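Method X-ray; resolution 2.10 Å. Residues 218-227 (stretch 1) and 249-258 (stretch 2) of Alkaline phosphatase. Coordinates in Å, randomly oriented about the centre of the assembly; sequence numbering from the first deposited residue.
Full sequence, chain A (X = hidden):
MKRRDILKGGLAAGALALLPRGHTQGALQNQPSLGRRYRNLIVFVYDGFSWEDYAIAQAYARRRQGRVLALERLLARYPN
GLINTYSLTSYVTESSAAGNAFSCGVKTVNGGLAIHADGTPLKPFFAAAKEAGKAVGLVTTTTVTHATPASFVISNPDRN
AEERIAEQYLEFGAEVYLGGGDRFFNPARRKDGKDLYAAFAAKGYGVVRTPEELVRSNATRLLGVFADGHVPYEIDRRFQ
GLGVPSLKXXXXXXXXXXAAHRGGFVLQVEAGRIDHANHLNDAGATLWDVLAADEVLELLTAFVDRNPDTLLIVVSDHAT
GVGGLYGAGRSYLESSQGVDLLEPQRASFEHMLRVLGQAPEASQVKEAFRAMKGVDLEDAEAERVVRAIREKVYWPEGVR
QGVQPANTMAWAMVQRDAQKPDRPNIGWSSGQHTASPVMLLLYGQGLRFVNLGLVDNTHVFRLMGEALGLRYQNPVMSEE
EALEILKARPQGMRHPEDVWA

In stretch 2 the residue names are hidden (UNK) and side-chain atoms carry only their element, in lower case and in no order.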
ATOM      1  N   ASN A 218     -15.393  -2.192  39.877  1.00 32.56           N
ATOM      2  CA  ASN A 218     -16.739  -1.668  39.689  1.00 35.55           C
ATOM      3  C   ASN A 218     -16.769  -0.150  39.818  1.00 33.10           C
ATOM      4  O   ASN A 218     -17.840   0.442  40.028  1.00 30.61           O
ATOM      5  CB  ASN A 218     -17.697  -2.342  40.666  1.00 41.02           C
ATOM      6  CG  ASN A 218     -18.135  -3.707  40.168  1.00 44.81           C
ATOM      7  OD1 ASN A 218     -18.117  -4.685  40.908  1.00 47.60           O
ATOM      8  ND2 ASN A 218     -18.484  -3.787  38.884  1.00 50.95           N
ATOM      9  N   ALA A 219     -15.606   0.483  39.715  1.00 29.30           N
ATOM     10  CA  ALA A 219     -15.538   1.932  39.668  1.00 29.31           C
ATOM     11  C   ALA A 219     -16.166   2.396  38.364  1.00 31.45           C
ATOM     12  O   ALA A 219     -16.026   1.750  37.325  1.00 32.03           O
ATOM     13  CB  ALA A 219     -14.092   2.414  39.777  1.00 30.17           C
ATOM     14  N   THR A 220     -16.886   3.499  38.441  1.00 28.44           N
ATOM     15  CA  THR A 220     -17.530   4.088  37.270  1.00 27.23           C
ATOM     16  C   THR A 220     -16.514   4.721  36.328  1.00 36.43           C
ATOM     17  O   THR A 220     -16.550   4.482  35.117  1.00 34.94           O
ATOM     18  CB  THR A 220     -18.548   5.112  37.769  1.00 31.98           C
ATOM     19  OG1 THR A 220     -19.626   4.408  38.404  1.00 42.98           O
ATOM     20  CG2 THR A 220     -19.100   5.963  36.656  1.00 41.24           C
ATOM     21  N   ARG A 221     -15.623   5.556  36.863  1.00 30.76           N
ATOM     22  CA  ARG A 221     -14.543   6.163  36.091  1.00 25.87           C
ATOM     23  C   ARG A 221     -13.251   5.433  36.407  1.00 28.20           C
ATOM     24  O   ARG A 221     -13.042   4.979  37.539  1.00 25.50           O
ATOM     25  CB  ARG A 221     -14.417   7.651  36.394  1.00 31.53           C
ATOM     26  CG  ARG A 221     -15.619   8.440  35.834  1.00 40.36           C
ATOM     27  CD  ARG A 221     -15.577   9.925  36.172  1.00 43.30           C
ATOM     28  NE  ARG A 221     -16.020  10.110  37.542  1.00 43.15           N
ATOM     29  CZ  ARG A 221     -15.359  10.809  38.458  1.00 42.76           C
ATOM     30  NH1 ARG A 221     -14.234  11.413  38.125  1.00 46.54           N
ATOM     31  NH2 ARG A 221     -15.834  10.910  39.698  1.00 41.75           N
ATOM     32  N   LEU A 222     -12.409   5.294  35.388  1.00 26.65           N
ATOM     33  CA  LEU A 222     -11.286   4.368  35.408  1.00 25.59           C
ATOM     34  C   LEU A 222     -10.011   5.031  34.909  1.00 26.25           C
ATOM     35  O   LEU A 222      -9.995   5.649  33.842  1.00 25.24           O
ATOM     36  CB  LEU A 222     -11.556   3.164  34.493  1.00 31.73           C
ATOM     37  CG  LEU A 222     -12.049   1.861  35.049  1.00 32.22           C
ATOM     38  CD1 LEU A 222     -11.886   0.828  33.940  1.00 31.72           C
ATOM     39  CD2 LEU A 222     -11.258   1.461  36.271  1.00 40.78           C
ATOM     40  N   LEU A 223      -8.936   4.838  35.642  1.00 23.12           N
ATOM     41  CA  LEU A 223      -7.596   5.037  35.134  1.00 24.25           C
ATOM     42  C   LEU A 223      -6.911   3.693  35.245  1.00 23.93           C
ATOM     43  O   LEU A 223      -6.758   3.167  36.347  1.00 25.90           O
ATOM     44  CB  LEU A 223      -6.849   6.105  35.917  1.00 29.72           C
ATOM     45  CG  LEU A 223      -5.361   6.162  35.600  1.00 27.70           C
ATOM     46  CD1 LEU A 223      -5.131   6.499  34.118  1.00 25.47           C
ATOM     47  CD2 LEU A 223      -4.631   7.181  36.450  1.00 27.72           C
ATOM     48  N   GLY A 224      -6.520   3.127  34.112  1.00 21.13           N
ATOM     49  CA  GLY A 224      -5.807   1.862  34.095  1.00 23.84           C
ATOM     50  C   GLY A 224      -4.500   1.968  33.340  1.00 26.43           C
ATOM     51  O   GLY A 224      -4.475   2.351  32.168  1.00 27.29           O
ATOM     52  N   VAL A 225      -3.401   1.660  34.024  1.00 22.48           N
ATOM     53  CA  VAL A 225      -2.041   1.809  33.518  1.00 24.47           C
ATOM     54  C   VAL A 225      -1.354   0.482  33.804  1.00 24.68           C
ATOM     55  O   VAL A 225      -1.212   0.097  34.967  1.00 24.49           O
ATOM     56  CB  VAL A 225      -1.314   2.985  34.185  1.00 27.47           C
ATOM     57  CG1 VAL A 225       0.042   3.189  33.619  1.00 22.71           C
ATOM     58  CG2 VAL A 225      -2.073   4.299  34.005  1.00 20.67           C
ATOM     59  N   PHE A 226      -0.943  -0.226  32.747  1.00 23.09           N
ATOM     60  CA  PHE A 226      -0.626  -1.634  32.860  1.00 21.82           C
ATOM     61  C   PHE A 226       0.809  -2.022  32.567  1.00 30.64           C
ATOM     62  O   PHE A 226       1.142  -3.207  32.684  1.00 28.02           O
ATOM     63  CB  PHE A 226      -1.566  -2.412  31.928  1.00 28.10           C
ATOM     64  CG  PHE A 226      -3.006  -2.156  32.205  1.00 25.19           C
ATOM     65  CD1 PHE A 226      -3.648  -2.776  33.268  1.00 27.02           C
ATOM     66  CD2 PHE A 226      -3.706  -1.247  31.443  1.00 23.85           C
ATOM     67  CE1 PHE A 226      -4.995  -2.507  33.539  1.00 28.46           C
ATOM     68  CE2 PHE A 226      -5.027  -0.960  31.693  1.00 24.98           C
ATOM     69  CZ  PHE A 226      -5.690  -1.589  32.740  1.00 21.28           C
ATOM     70  N   ALA A 227       1.660  -1.068  32.198  1.00 22.24           N
ATOM     71  CA  ALA A 227       3.071  -1.312  31.949  1.00 24.95           C
ATOM     72  C   ALA A 227       3.840  -0.028  32.226  1.00 26.32           C
ATOM     73  O   ALA A 227       3.260   1.071  32.283  1.00 24.01           O
ATOM     74  CB  ALA A 227       3.321  -1.790  30.507  1.00 28.21           C
ATOM     75  N   UNK A 249      -9.513  -6.795  26.235  1.00 22.95           N
ATOM     76  CA  UNK A 249      -9.851  -6.725  27.659  1.00 31.37           C
ATOM     77  C   UNK A 249     -10.035  -5.286  28.109  1.00 27.03           C
ATOM     78  O   UNK A 249     -10.877  -4.992  28.964  1.00 29.21           O
ATOM     79  c   UNK A 249      -8.878  -8.941  28.522  1.00 34.35           C
ATOM     80  o   UNK A 249      -6.509  -9.214  29.015  1.00 30.98           O
ATOM     81  c   UNK A 249      -8.761  -7.404  28.504  1.00 27.26           C
ATOM     82  c   UNK A 249      -7.674  -9.674  29.128  1.00 33.59           C
ATOM     83  o   UNK A 249      -7.911 -10.742  29.713  1.00 46.22           O
ATOM     84  N   UNK A 250      -9.225  -4.379  27.574  1.00 27.90           N
ATOM     85  CA  UNK A 250      -9.360  -2.971  27.937  1.00 21.88           C
ATOM     86  C   UNK A 250     -10.649  -2.387  27.370  1.00 21.52           C
ATOM     87  O   UNK A 250     -11.388  -1.705  28.087  1.00 21.04           O
ATOM     88  c   UNK A 250      -4.689  -2.035  26.629  1.00 24.82           C
ATOM     89  c   UNK A 250      -6.880  -2.468  28.299  1.00 26.68           C
ATOM     90  s   UNK A 250      -5.478  -1.402  27.965  1.00 27.00           S
ATOM     91  c   UNK A 250      -8.129  -2.198  27.449  1.00 18.93           C
ATOM     92  N   UNK A 251     -10.970  -2.679  26.102  1.00 21.36           N
ATOM     93  CA  UNK A 251     -12.248  -2.206  25.557  1.00 25.39           C
ATOM     94  C   UNK A 251     -13.438  -2.781  26.339  1.00 26.27           C
ATOM     95  O   UNK A 251     -14.418  -2.070  26.615  1.00 23.99           O
ATOM     96  c   UNK A 251     -13.693  -2.177  23.533  1.00 27.81           C
ATOM     97  c   UNK A 251     -12.337  -2.535  24.056  1.00 22.94           C
ATOM     98  c   UNK A 251     -11.258  -1.752  23.265  1.00 26.98           C
ATOM     99  N   UNK A 252     -13.391  -4.076  26.694  1.00 28.89           N
ATOM    100  CA  UNK A 252     -14.516  -4.670  27.432  1.00 26.55           C
ATOM    101  C   UNK A 252     -14.807  -3.900  28.715  1.00 29.50           C
ATOM    102  O   UNK A 252     -15.973  -3.788  29.118  1.00 32.73           O
ATOM    103  c   UNK A 252     -13.821  -8.475  26.903  1.00 39.78           C
ATOM    104  o   UNK A 252     -12.709  -8.789  27.377  1.00 29.09           O
ATOM    105  c   UNK A 252     -14.162  -7.026  26.566  1.00 30.54           C
ATOM    106  n   UNK A 252     -14.753  -9.384  26.593  1.00 33.65           N
ATOM    107  c   UNK A 252     -14.231  -6.135  27.771  1.00 27.43           C
ATOM    108  N   UNK A 253     -13.772  -3.336  29.346  1.00 25.39           N
ATOM    109  CA  UNK A 253     -13.988  -2.547  30.553  1.00 26.64           C
ATOM    110  C   UNK A 253     -14.508  -1.156  30.233  1.00 28.76           C
ATOM    111  O   UNK A 253     -15.313  -0.602  30.987  1.00 26.74           O
ATOM    112  c   UNK A 253     -12.686  -2.448  31.363  1.00 23.48           C
ATOM    113  N   UNK A 254     -14.056  -0.562  29.130  1.00 25.19           N
ATOM    114  CA  UNK A 254     -14.409   0.827  28.869  1.00 25.15           C
ATOM    115  C   UNK A 254     -15.809   0.957  28.290  1.00 27.66           C
ATOM    116  O   UNK A 254     -16.552   1.877  28.644  1.00 26.84           O
ATOM    117  c   UNK A 254     -13.399   1.453  27.911  1.00 22.89           C
ATOM    118  N   UNK A 255     -16.166   0.071  27.384  1.00 24.48           N
ATOM    119  CA  UNK A 255     -17.371   0.273  26.591  1.00 24.52           C
ATOM    120  C   UNK A 255     -18.613   0.333  27.456  1.00 27.96           C
ATOM    121  O   UNK A 255     -19.377   1.303  27.339  1.00 24.69           O
ATOM    122  c   UNK A 255     -17.446  -0.841  25.550  1.00 30.01           C
ATOM    123  c   UNK A 255     -18.292  -0.679  24.303  1.00 37.05           C
ATOM    124  c   UNK A 255     -18.045   0.608  23.569  1.00 29.22           C
ATOM    125  c   UNK A 255     -17.954  -1.905  23.414  1.00 41.14           C
ATOM    126  N   UNK A 256     -18.874  -0.625  28.340  1.00 28.91           N
ATOM    127  CA  UNK A 256     -20.072  -0.513  29.182  1.00 26.56           C
ATOM    128  C   UNK A 256     -20.100   0.725  30.058  1.00 30.39           C
ATOM    129  O   UNK A 256     -21.193   1.242  30.311  1.00 27.61           O
ATOM    130  c   UNK A 256     -20.047  -1.798  30.024  1.00 31.09           C
ATOM    131  c   UNK A 256     -18.073  -1.839  28.595  1.00 28.60           C
ATOM    132  c   UNK A 256     -18.658  -2.378  29.870  1.00 32.75           C
ATOM    133  N   UNK A 257     -18.946   1.232  30.522  1.00 28.82           N
ATOM    134  CA  UNK A 257     -18.955   2.444  31.338  1.00 27.17           C
ATOM    135  C   UNK A 257     -19.349   3.654  30.509  1.00 29.54           C
ATOM    136  O   UNK A 257     -20.170   4.470  30.929  1.00 25.20           O
ATOM    137  c   UNK A 257     -17.581   2.679  31.953  1.00 26.58           C
ATOM    138  c   UNK A 257     -15.271  -0.214  34.844  1.00 32.07           C
ATOM    139  c   UNK A 257     -15.738   1.749  33.413  1.00 37.14           C
ATOM    140  c   UNK A 257     -17.192   1.602  32.946  1.00 27.15           C
ATOM    141  n   UNK A 257     -15.226  -1.031  33.804  1.00 30.18           N
ATOM    142  n   UNK A 257     -15.510   1.086  34.698  1.00 27.17           N
ATOM    143  n   UNK A 257     -15.087  -0.709  36.055  1.00 31.36           N
ATOM    144  N   UNK A 258     -18.773   3.789  29.326  1.00 25.09           N
ATOM    145  CA  UNK A 258     -19.122   4.925  28.482  1.00 23.06           C
ATOM    146  C   UNK A 258     -20.572   4.830  28.046  1.00 27.72           C
ATOM    147  O   UNK A 258     -21.288   5.835  28.030  1.00 22.89           O
ATOM    148  c   UNK A 258     -18.169   4.983  27.284  1.00 28.73           C
ATOM    149  c   UNK A 258     -16.484   6.456  28.301  1.00 22.92           C
ATOM    150  c   UNK A 258     -16.694   5.076  27.678  1.00 27.76           C
ATOM    151  c   UNK A 258     -15.755   4.874  26.504  1.00 28.05           C
TER

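Position 249 carries five side-chain atoms: three carbons in a row, the third bearing two oxygens. That is a carboxylate on a two-carbon spacer. It does not reach stretch 1. The residue is Glu 249.

Position 250 has an unbranched chain of two carbons, a sulfur and a terminal carbon. Its CB points toward stretch 1, and the sulfur lies 3.8 Å from CE2 of Phe 226. The sulfur sits oblique to the ring, 4.7 Å from its centroid. The residue is Met 250.

Position 251 shows three carbons, one carrying the other two. It is buried but out of reach of stretch 1. The fork at the first carbon marks a valine, Val 251.

Position 252 has three carbons, the third bearing one oxygen and one nitrogen. It is exposed and touches nothing on stretch 1. This is a side-chain amide, Gln 252.

Position 253 has a single carbon. This CB points toward stretch 1 and lies 4.2 Å from CD1 of Leu 222. The residue is Ala 253.

Position 254 also has one carbon, with CB directed sideways and no contact within 4.5 Å. It is Ala 254.

Position 255 has four carbons, forked at the second. It is buried and out of reach of stretch 1. It is Leu 255.

Position 256 has three carbons that close a ring onto the backbone nitrogen. They do not reach stretch 1. The residue is Pro 256. With no N-H to give, it leaves its nitrogen unbonded to the preceding turn, and the helix is kinked here.

Position 257 has three carbons, a nitrogen, then a carbon with two more nitrogens. The chain nitrogen lies 2.8 Å from O of Ala 219, and one terminal nitrogen lies 2.9 Å from the same O. The third carbon lies 3.3 Å from O of Thr 220. This is a guanidinium, so the residue is Arg 257. NE and NH2 both donate to O of Ala 219. Within the helix, NH1 donates to O of Ala 253 at 2.9 Å.

Position 258 has four carbons, forked at the second. Its CB points away from stretch 1, and it makes no contact. It is Leu 258.

The contact is small, with 285 Å² buried in total, and Arg 257 contributes the largest share. Its guanidinium donates through NE and NH2 to the carbonyl O of Ala 219, which lies at its edge, while CG of Leu 222 lies over one face, 3.6 Å from NE. The bond to Ala 253 ties the same group to its own helix. Apolar packing of Leu 222 on Ala 253 and Phe 226 on Met 250 completes the contact.

Stretch 2, residues 249-258: EMVQAALPRL
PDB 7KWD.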